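Local structure of hypothetical protein PH1933 (Pyrococcus horikoshii, 1WWZ) at residues Glu32-Glu37 and Gly126-Gly131; Glu122-Glu127 and Trp150-Lys155. The protein binds acetyl coenzyme A in a GNAT-type fold and is probably an acyltransferase, although its acceptor substrate is not known. All coordinates share one frame; numbering follows the deposited sequence.

Interaction 1 (Glu32-Glu37 and Gly126-Gly131). With ACO (acetyl coenzyme *a), chain C.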
loop_
_atom_site.group_PDB
_atom_site.type_symbol
_atom_site.label_atom_id
_atom_site.label_comp_id
_atom_site.label_asym_id
_atom_site.label_seq_id
_atom_site.Cartn_x
_atom_site.Cartn_y
_atom_site.Cartn_z
ATOM N N GLU A 32 9.664 20.427 -16.746
ATOM C CA GLU A 32 8.959 20.687 -17.999
ATOM C C GLU A 32 9.511 19.881 -19.175
ATOM O O GLU A 32 8.809 19.659 -20.161
ATOM C CB GLU A 32 9.025 22.179 -18.356
ATOM C CG GLU A 32 8.301 23.126 -17.401
ATOM C CD GLU A 32 9.029 23.330 -16.082
ATOM O OE1 GLU A 32 10.227 22.987 -15.993
ATOM O OE2 GLU A 32 8.401 23.851 -15.136
ATOM N N GLU A 33 10.769 19.463 -19.076
ATOM C CA GLU A 33 11.398 18.683 -20.133
ATOM C C GLU A 33 10.628 17.382 -20.338
ATOM O O GLU A 33 10.602 16.831 -21.440
ATOM C CB GLU A 33 12.865 18.389 -19.778
ATOM C CG GLU A 33 13.542 17.338 -20.656
ATOM C CD GLU A 33 15.059 17.295 -20.482
ATOM O OE1 GLU A 33 15.545 17.604 -19.373
ATOM O OE2 GLU A 33 15.761 16.930 -21.449
ATOM N N TYR A 34 9.992 16.907 -19.272
ATOM C CA TYR A 34 9.224 15.668 -19.321
ATOM C C TYR A 34 7.729 15.932 -19.205
ATOM O O TYR A 34 6.918 15.236 -19.817
ATOM C CB TYR A 34 9.664 14.738 -18.190
ATOM C CG TYR A 34 11.160 14.530 -18.129
ATOM C CD1 TYR A 34 11.854 13.992 -19.213
ATOM C CD2 TYR A 34 11.884 14.878 -16.991
ATOM C CE1 TYR A 34 13.235 13.807 -19.165
ATOM C CE2 TYR A 34 13.266 14.699 -16.930
ATOM C CZ TYR A 34 13.935 14.162 -18.019
ATOM O OH TYR A 34 15.294 13.968 -17.957
ATOM N N GLY A 35 7.369 16.944 -18.421
ATOM C CA GLY A 35 5.968 17.270 -18.231
ATOM C C GLY A 35 5.360 18.168 -19.293
ATOM O O GLY A 35 4.147 18.351 -19.318
ATOM N N GLY A 36 6.192 18.726 -20.170
ATOM C CA GLY A 36 5.684 19.608 -21.205
ATOM C C GLY A 36 5.453 21.013 -20.673
ATOM O O GLY A 36 5.555 21.247 -19.468
ATOM N N GLU A 37 5.144 21.951 -21.566
ATOM C CA GLU A 37 4.903 23.340 -21.171
ATOM C C GLU A 37 3.460 23.763 -21.414
ATOM O O GLU A 37 2.884 23.466 -22.460
ATOM C CB GLU A 37 5.842 24.285 -21.935
ATOM C CG GLU A 37 7.314 24.165 -21.542
ATOM C CD GLU A 37 7.670 24.971 -20.302
ATOM O OE1 GLU A 37 6.751 25.278 -19.508
ATOM O OE2 GLU A 37 8.867 25.283 -20.118
ATOM N N GLY A 126 11.631 10.062 -17.007
ATOM C CA GLY A 126 12.701 10.922 -17.487
ATOM C C GLY A 126 14.051 10.532 -16.918
ATOM O O GLY A 126 14.160 10.206 -15.737
ATOM N N GLU A 127 15.084 10.579 -17.756
ATOM C CA GLU A 127 16.432 10.199 -17.345
ATOM C C GLU A 127 17.007 11.020 -16.190
ATOM O O GLU A 127 17.814 10.517 -15.411
ATOM C CB GLU A 127 17.376 10.253 -18.553
ATOM C CG GLU A 127 17.655 11.649 -19.094
ATOM C CD GLU A 127 18.421 11.622 -20.410
ATOM O OE1 GLU A 127 19.227 10.693 -20.614
ATOM O OE2 GLU A 127 18.223 12.537 -21.236
ATOM N N LYS A 128 16.589 12.276 -16.070
ATOM C CA LYS A 128 17.082 13.134 -14.995
ATOM C C LYS A 128 16.238 12.997 -13.730
ATOM O O LYS A 128 16.609 13.496 -12.671
ATOM C CB LYS A 128 17.088 14.600 -15.446
ATOM C CG LYS A 128 17.989 14.889 -16.636
ATOM C CD LYS A 128 17.907 16.350 -17.060
ATOM C CE LYS A 128 18.670 16.580 -18.362
ATOM N NZ LYS A 128 18.476 17.953 -18.907
ATOM N N ASN A 129 15.109 12.306 -13.840
ATOM C CA ASN A 129 14.196 12.132 -12.711
ATOM C C ASN A 129 14.676 11.072 -11.716
ATOM O O ASN A 129 14.059 10.014 -11.576
ATOM C CB ASN A 129 12.814 11.745 -13.245
ATOM C CG ASN A 129 11.697 12.126 -12.303
ATOM O OD1 ASN A 129 11.918 12.371 -11.117
ATOM N ND2 ASN A 129 10.477 12.163 -12.828
ATOM N N TYR A 130 15.769 11.361 -11.012
ATOM C CA TYR A 130 16.326 10.414 -10.050
ATOM C C TYR A 130 15.402 10.138 -8.868
ATOM O O TYR A 130 15.441 9.054 -8.283
ATOM C CB TYR A 130 17.689 10.923 -9.554
ATOM C CG TYR A 130 17.643 12.335 -9.023
ATOM C CD1 TYR A 130 17.226 12.598 -7.716
ATOM C CD2 TYR A 130 17.962 13.416 -9.842
ATOM C CE1 TYR A 130 17.125 13.902 -7.245
ATOM C CE2 TYR A 130 17.864 14.721 -9.380
ATOM C CZ TYR A 130 17.443 14.957 -8.084
ATOM O OH TYR A 130 17.329 16.246 -7.630
ATOM N N GLY A 131 14.571 11.115 -8.523
ATOM C CA GLY A 131 13.651 10.952 -7.411
ATOM C C GLY A 131 12.608 9.885 -7.676
ATOM O O GLY A 131 12.381 9.001 -6.848
HETATM N N1A ACO C . 14.802 12.206 -4.066
HETATM C C2A ACO C . 15.055 11.024 -3.502
HETATM N N3A ACO C . 14.136 10.060 -3.197
HETATM C C4A ACO C . 12.825 10.427 -3.538
HETATM C C5A ACO C . 12.481 11.634 -4.115
HETATM C C6A ACO C . 13.555 12.576 -4.387
HETATM N N6A ACO C . 13.323 13.777 -4.927
HETATM N N7A ACO C . 11.106 11.696 -4.315
HETATM C C8A ACO C . 10.666 10.550 -3.874
HETATM N N9A ACO C . 11.659 9.708 -3.382
HETATM C C1B ACO C . 11.547 8.376 -2.813
HETATM C C2B ACO C . 11.881 8.291 -1.313
HETATM O O2B ACO C . 12.350 6.951 -1.063
HETATM C C3B ACO C . 10.536 8.694 -0.651
HETATM O O3B ACO C . 10.522 8.076 0.651
HETATM P P3B ACO C . 11.025 8.736 2.029
HETATM O O7A ACO C . 12.485 8.979 1.795
HETATM O O8A ACO C . 10.786 7.721 3.043
HETATM O O9A ACO C . 10.235 9.972 2.222
HETATM C C4B ACO C . 9.521 8.054 -1.560
HETATM O O4B ACO C . 10.233 7.881 -2.818
HETATM C C5B ACO C . 8.335 8.919 -1.927
HETATM O O5B ACO C . 7.746 9.593 -0.828
HETATM P P1A ACO C . 6.371 10.357 -1.055
HETATM O O1A ACO C . 6.294 11.426 -0.061
HETATM O O2A ACO C . 5.257 9.328 -1.059
HETATM O O3A ACO C . 6.687 11.090 -2.488
HETATM P P2A ACO C . 5.743 11.999 -3.309
HETATM O O4A ACO C . 6.509 13.249 -3.476
HETATM O O5A ACO C . 4.444 12.064 -2.585
HETATM O O6A ACO C . 5.524 11.294 -4.678
HETATM C CBP ACO C . 6.328 11.611 -7.023
HETATM C CCP ACO C . 6.607 11.003 -5.669
HETATM C CDP ACO C . 7.478 11.132 -7.971
HETATM C CEP ACO C . 4.945 11.147 -7.535
HETATM C CAP ACO C . 6.327 13.179 -6.857
HETATM O OAP ACO C . 7.616 13.602 -6.419
HETATM C C9P ACO C . 6.005 13.990 -8.139
HETATM O O9P ACO C . 4.862 14.336 -8.408
HETATM N N8P ACO C . 7.066 14.288 -8.957
HETATM C C7P ACO C . 6.951 15.046 -10.228
HETATM C C6P ACO C . 6.286 14.256 -11.373
HETATM C C5P ACO C . 7.041 12.997 -11.724
HETATM O O5P ACO C . 8.289 13.012 -11.878
HETATM N N4P ACO C . 6.366 11.869 -11.884
HETATM C C3P ACO C . 6.724 10.489 -12.229
HETATM C C2P ACO C . 6.853 10.489 -13.755
HETATM S S1P ACO C . 7.260 8.733 -14.272
HETATM C C ACO C . 5.867 8.241 -14.673
HETATM O O ACO C . 4.720 8.889 -14.655
HETATM C CH3 ACO C . 5.395 6.766 -15.242
HETATM O O HOH W 1 16.568 14.570 -20.233
#

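Interaction 2 (Glu122-Glu127 and Trp150-Lys155). With ACO (acetyl coenzyme *a), chain C.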
loop_
_atom_site.group_PDB
_atom_site.type_symbol
_atom_site.label_atom_id
_atom_site.label_comp_id
_atom_site.label_asym_id
_atom_site.label_seq_id
_atom_site.Cartn_x
_atom_site.Cartn_y
_atom_site.Cartn_z
ATOM N N GLU A 122 5.032 -2.007 -16.606
ATOM C CA GLU A 122 6.018 -1.231 -17.349
ATOM C C GLU A 122 5.766 0.272 -17.241
ATOM O O GLU A 122 4.625 0.710 -17.087
ATOM C CB GLU A 122 5.976 -1.674 -18.817
ATOM C CG GLU A 122 6.895 -0.932 -19.769
ATOM C CD GLU A 122 6.723 -1.421 -21.198
ATOM O OE1 GLU A 122 7.382 -2.410 -21.588
ATOM O OE2 GLU A 122 5.906 -0.826 -21.931
ATOM N N LEU A 123 6.838 1.056 -17.314
ATOM C CA LEU A 123 6.718 2.509 -17.249
ATOM C C LEU A 123 7.940 3.181 -17.854
ATOM O O LEU A 123 8.997 2.564 -17.999
ATOM C CB LEU A 123 6.543 2.977 -15.794
ATOM C CG LEU A 123 7.722 2.728 -14.841
ATOM C CD1 LEU A 123 8.770 3.831 -15.017
ATOM C CD2 LEU A 123 7.232 2.717 -13.396
ATOM N N TRP A 124 7.773 4.445 -18.224
ATOM C CA TRP A 124 8.855 5.242 -18.777
ATOM C C TRP A 124 8.990 6.473 -17.894
ATOM O O TRP A 124 7.993 7.106 -17.534
ATOM C CB TRP A 124 8.557 5.669 -20.216
ATOM C CG TRP A 124 8.612 4.550 -21.208
ATOM C CD1 TRP A 124 7.589 3.718 -21.570
ATOM C CD2 TRP A 124 9.750 4.149 -21.980
ATOM N NE1 TRP A 124 8.020 2.831 -22.529
ATOM C CE2 TRP A 124 9.341 3.074 -22.799
ATOM C CE3 TRP A 124 11.076 4.600 -22.064
ATOM C CZ2 TRP A 124 10.215 2.436 -23.690
ATOM C CZ3 TRP A 124 11.944 3.966 -22.950
ATOM C CH2 TRP A 124 11.507 2.896 -23.752
ATOM N N VAL A 125 10.224 6.803 -17.537
ATOM C CA VAL A 125 10.483 7.949 -16.683
ATOM C C VAL A 125 11.656 8.751 -17.234
ATOM O O VAL A 125 12.553 8.193 -17.868
ATOM C CB VAL A 125 10.777 7.480 -15.230
ATOM C CG1 VAL A 125 11.906 6.461 -15.229
ATOM C CG2 VAL A 125 11.122 8.667 -14.352
ATOM N N GLY A 126 11.631 10.062 -17.007
ATOM C CA GLY A 126 12.701 10.922 -17.487
ATOM C C GLY A 126 14.051 10.532 -16.918
ATOM O O GLY A 126 14.160 10.206 -15.737
ATOM N N GLU A 127 15.084 10.579 -17.756
ATOM C CA GLU A 127 16.432 10.199 -17.345
ATOM C C GLU A 127 17.007 11.020 -16.190
ATOM O O GLU A 127 17.814 10.517 -15.411
ATOM C CB GLU A 127 17.376 10.253 -18.553
ATOM C CG GLU A 127 17.655 11.649 -19.094
ATOM C CD GLU A 127 18.421 11.622 -20.410
ATOM O OE1 GLU A 127 19.227 10.693 -20.614
ATOM O OE2 GLU A 127 18.223 12.537 -21.236
ATOM N N TRP A 150 14.145 9.236 -22.338
ATOM C CA TRP A 150 13.323 8.355 -21.509
ATOM C C TRP A 150 13.946 7.013 -21.140
ATOM O O TRP A 150 14.618 6.376 -21.952
ATOM C CB TRP A 150 11.972 8.100 -22.194
ATOM C CG TRP A 150 11.232 9.351 -22.546
ATOM C CD1 TRP A 150 11.234 9.998 -23.748
ATOM C CD2 TRP A 150 10.417 10.134 -21.670
ATOM N NE1 TRP A 150 10.476 11.139 -23.674
ATOM C CE2 TRP A 150 9.964 11.249 -22.408
ATOM C CE3 TRP A 150 10.033 10.008 -20.328
ATOM C CZ2 TRP A 150 9.136 12.230 -21.851
ATOM C CZ3 TRP A 150 9.211 10.985 -19.772
ATOM C CH2 TRP A 150 8.776 12.082 -20.535
ATOM N N VAL A 151 13.692 6.590 -19.904
ATOM C CA VAL A 151 14.184 5.319 -19.378
ATOM C C VAL A 151 12.999 4.385 -19.120
ATOM O O VAL A 151 11.984 4.807 -18.571
ATOM C CB VAL A 151 14.936 5.527 -18.046
ATOM C CG1 VAL A 151 15.336 4.182 -17.449
ATOM C CG2 VAL A 151 16.153 6.398 -18.275
ATOM N N ARG A 152 13.124 3.122 -19.524
ATOM C CA ARG A 152 12.051 2.153 -19.317
ATOM C C ARG A 152 12.333 1.299 -18.089
ATOM O O ARG A 152 13.439 0.773 -17.918
ATOM C CB ARG A 152 11.880 1.243 -20.542
ATOM C CG ARG A 152 10.661 0.309 -20.455
ATOM C CD ARG A 152 10.461 -0.509 -21.743
ATOM N NE ARG A 152 11.452 -1.572 -21.905
ATOM C CZ ARG A 152 11.246 -2.853 -21.597
ATOM N NH1 ARG A 152 10.075 -3.253 -21.110
ATOM N NH2 ARG A 152 12.225 -3.736 -21.759
ATOM N N MET A 153 11.332 1.175 -17.227
ATOM C CA MET A 153 11.464 0.373 -16.022
ATOM C C MET A 153 10.376 -0.681 -16.001
ATOM O O MET A 153 9.276 -0.466 -16.511
ATOM C CB MET A 153 11.379 1.255 -14.776
ATOM C CG MET A 153 12.501 2.278 -14.714
ATOM S SD MET A 153 12.557 3.218 -13.191
ATOM C CE MET A 153 13.318 2.009 -12.085
ATOM N N ILE A 154 10.686 -1.823 -15.404
ATOM C CA ILE A 154 9.731 -2.915 -15.361
ATOM C C ILE A 154 9.760 -3.622 -14.012
ATOM O O ILE A 154 10.796 -3.664 -13.345
ATOM C CB ILE A 154 10.054 -3.937 -16.482
ATOM C CG1 ILE A 154 8.835 -4.799 -16.786
ATOM C CG2 ILE A 154 11.241 -4.799 -16.085
ATOM C CD1 ILE A 154 7.922 -4.181 -17.821
ATOM N N LYS A 155 8.611 -4.151 -13.608
ATOM C CA LYS A 155 8.480 -4.954 -12.407
ATOM C C LYS A 155 7.763 -6.269 -12.709
ATOM O O LYS A 155 6.670 -6.319 -13.260
ATOM C CB LYS A 155 7.704 -4.145 -11.365
ATOM C CG LYS A 155 7.525 -4.897 -10.042
ATOM C CD LYS A 155 6.773 -4.087 -8.984
ATOM C CE LYS A 155 6.488 -4.901 -7.713
ATOM N NZ LYS A 155 7.741 -5.309 -7.091
HETATM N N1A ACO C . 14.802 12.206 -4.066
HETATM C C2A ACO C . 15.055 11.024 -3.502
HETATM N N3A ACO C . 14.136 10.060 -3.197
HETATM C C4A ACO C . 12.825 10.427 -3.538
HETATM C C5A ACO C . 12.481 11.634 -4.115
HETATM C C6A ACO C . 13.555 12.576 -4.387
HETATM N N6A ACO C . 13.323 13.777 -4.927
HETATM N N7A ACO C . 11.106 11.696 -4.315
HETATM C C8A ACO C . 10.666 10.550 -3.874
HETATM N N9A ACO C . 11.659 9.708 -3.382
HETATM C C1B ACO C . 11.547 8.376 -2.813
HETATM C C2B ACO C . 11.881 8.291 -1.313
HETATM O O2B ACO C . 12.350 6.951 -1.063
HETATM C C3B ACO C . 10.536 8.694 -0.651
HETATM O O3B ACO C . 10.522 8.076 0.651
HETATM P P3B ACO C . 11.025 8.736 2.029
HETATM O O7A ACO C . 12.485 8.979 1.795
HETATM O O8A ACO C . 10.786 7.721 3.043
HETATM O O9A ACO C . 10.235 9.972 2.222
HETATM C C4B ACO C . 9.521 8.054 -1.560
HETATM O O4B ACO C . 10.233 7.881 -2.818
HETATM C C5B ACO C . 8.335 8.919 -1.927
HETATM O O5B ACO C . 7.746 9.593 -0.828
HETATM P P1A ACO C . 6.371 10.357 -1.055
HETATM O O1A ACO C . 6.294 11.426 -0.061
HETATM O O2A ACO C . 5.257 9.328 -1.059
HETATM O O3A ACO C . 6.687 11.090 -2.488
HETATM P P2A ACO C . 5.743 11.999 -3.309
HETATM O O4A ACO C . 6.509 13.249 -3.476
HETATM O O5A ACO C . 4.444 12.064 -2.585
HETATM O O6A ACO C . 5.524 11.294 -4.678
HETATM C CBP ACO C . 6.328 11.611 -7.023
HETATM C CCP ACO C . 6.607 11.003 -5.669
HETATM C CDP ACO C . 7.478 11.132 -7.971
HETATM C CEP ACO C . 4.945 11.147 -7.535
HETATM C CAP ACO C . 6.327 13.179 -6.857
HETATM O OAP ACO C . 7.616 13.602 -6.419
HETATM C C9P ACO C . 6.005 13.990 -8.139
HETATM O O9P ACO C . 4.862 14.336 -8.408
HETATM N N8P ACO C . 7.066 14.288 -8.957
HETATM C C7P ACO C . 6.951 15.046 -10.228
HETATM C C6P ACO C . 6.286 14.256 -11.373
HETATM C C5P ACO C . 7.041 12.997 -11.724
HETATM O O5P ACO C . 8.289 13.012 -11.878
HETATM N N4P ACO C . 6.366 11.869 -11.884
HETATM C C3P ACO C . 6.724 10.489 -12.229
HETATM C C2P ACO C . 6.853 10.489 -13.755
HETATM S S1P ACO C . 7.260 8.733 -14.272
HETATM C C ACO C . 5.867 8.241 -14.673
HETATM O O ACO C . 4.720 8.889 -14.655
HETATM C CH3 ACO C . 5.395 6.766 -15.242
#

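Interaction 1 (Glu32-Glu37 and Gly126-Gly131)
Tyr34 and Gly126 bring the two backbones to a CA-CA distance of 6.2 Å, where the short helix 32-35 meets the type I turn Gly126-Asn129. Gly126 O, accepting from Asn129 N, closes that turn, and helix 130-138 starts just beyond it. Tyr34 carries most of the contact. Its chi1 (-51°) puts CG anti to the carbonyl carbon; the ring beyond it lies against the turn, and Gly126 CA packs over one face as a CH-pi contact, 3.5 Å from the Tyr34 ring centroid and offset toward CE1. Glu33 CG lies over the opposite face, so the ring is held between its own neighbour and the turn. The phenol oxygen reaches the backbone: Lys128 N donates to Tyr34 OH over 2.8 Å with an N-H...O angle of 153°. In this GNAT fold the turn leads from strand 120-126 into the helix beside the cofactor, and Asn129, at the N-cap position, donates from ND2 to the pantetheine carbonyl O5P of acetyl coenzyme A; the modelled 2.5 Å is unusually short and its exact value doubtful. Farther out, the extended side chains of Glu33 and Lys128 cross at about a right angle, and Lys128 NZ meets the syn lone pair of Glu33 OE1 in a 3.0 Å salt bridge. A water bridges Tyr34 OH and Glu127 OE2, with a weak bond to Glu33 OE2; the two carboxylate OE2 atoms stand 5.0 Å apart.

Interaction 2 (Glu122-Glu127 and Trp150-Lys155)
Trp124 chi1 (-71°) puts CG anti to the carbonyl carbon, and the indole beyond it lies where Arg152 CB is over one face. Arg152 chi1 (-173°) sets CG anti to its backbone N, the start of the chain whose CD reaches Trp124 CZ2. Arg152 CB sits 3.5 Å from the centroid of the six-membered ring of Trp124 and almost straight above it, a CH-pi contact. The arginine bends at chi3, and Arg152 NH1 donates to Glu122 OE1 at 2.9 Å. This salt bridge is bent (136° at the hydrogen); the guanidinium and carboxylate planes are nearly perpendicular, and NH1 comes to the anti side of OE1, out of the carboxylate plane. Ser78 OG is the stronger partner of Glu122 OE1, and Glu81 also pairs with Arg152 NH1. On the same face Ile154 CD1 packs tightly on Glu122 CB, 3.3 Å away.

The other face is apolar. Leu123 and Met153 lie side by side, pointing the same way, with Leu123 CD1 3.7 Å from Met153 CB, and Met153 SD rests near Val125 CG1. Tyr136 and Met133 of helix 130-138 cover this side.

Between the faces, the hydrogen-bonded pairs Leu123-Met153 and Val125-Val151 each exchange two N-H...O=C bonds, in regular antiparallel register. Strand 120-126 thereby joins strand 150-156 in the mixed sheet of the GNAT fold, and the cofactor's thioester end lies against it: the acetyl CH3 is 3.5 Å from Trp124 O, and S1P packs on Val125.

Interaction 2 is the buried one, two sheet strands zipped by four backbone bonds, with a salt bridge beside a tryptophan and an isoleucine on one face and wholly apolar side chains on the other. Interaction 1 is only partly buried: a tyrosine packed on a turn, with a salt bridge and a water toward its exposed side. The two share Gly126 and Glu127, where strand 120-126 gives way to the turn before helix 130-138. They also touch directly, Tyr34 CB lying 3.7 Å from Trp150 CH2, with the two rings edge-to-face. Both border the same acetyl coenzyme A, but differently: interaction 1 offers an amide N-H to the pantetheine arm, interaction 2 mainly packs against its thioester.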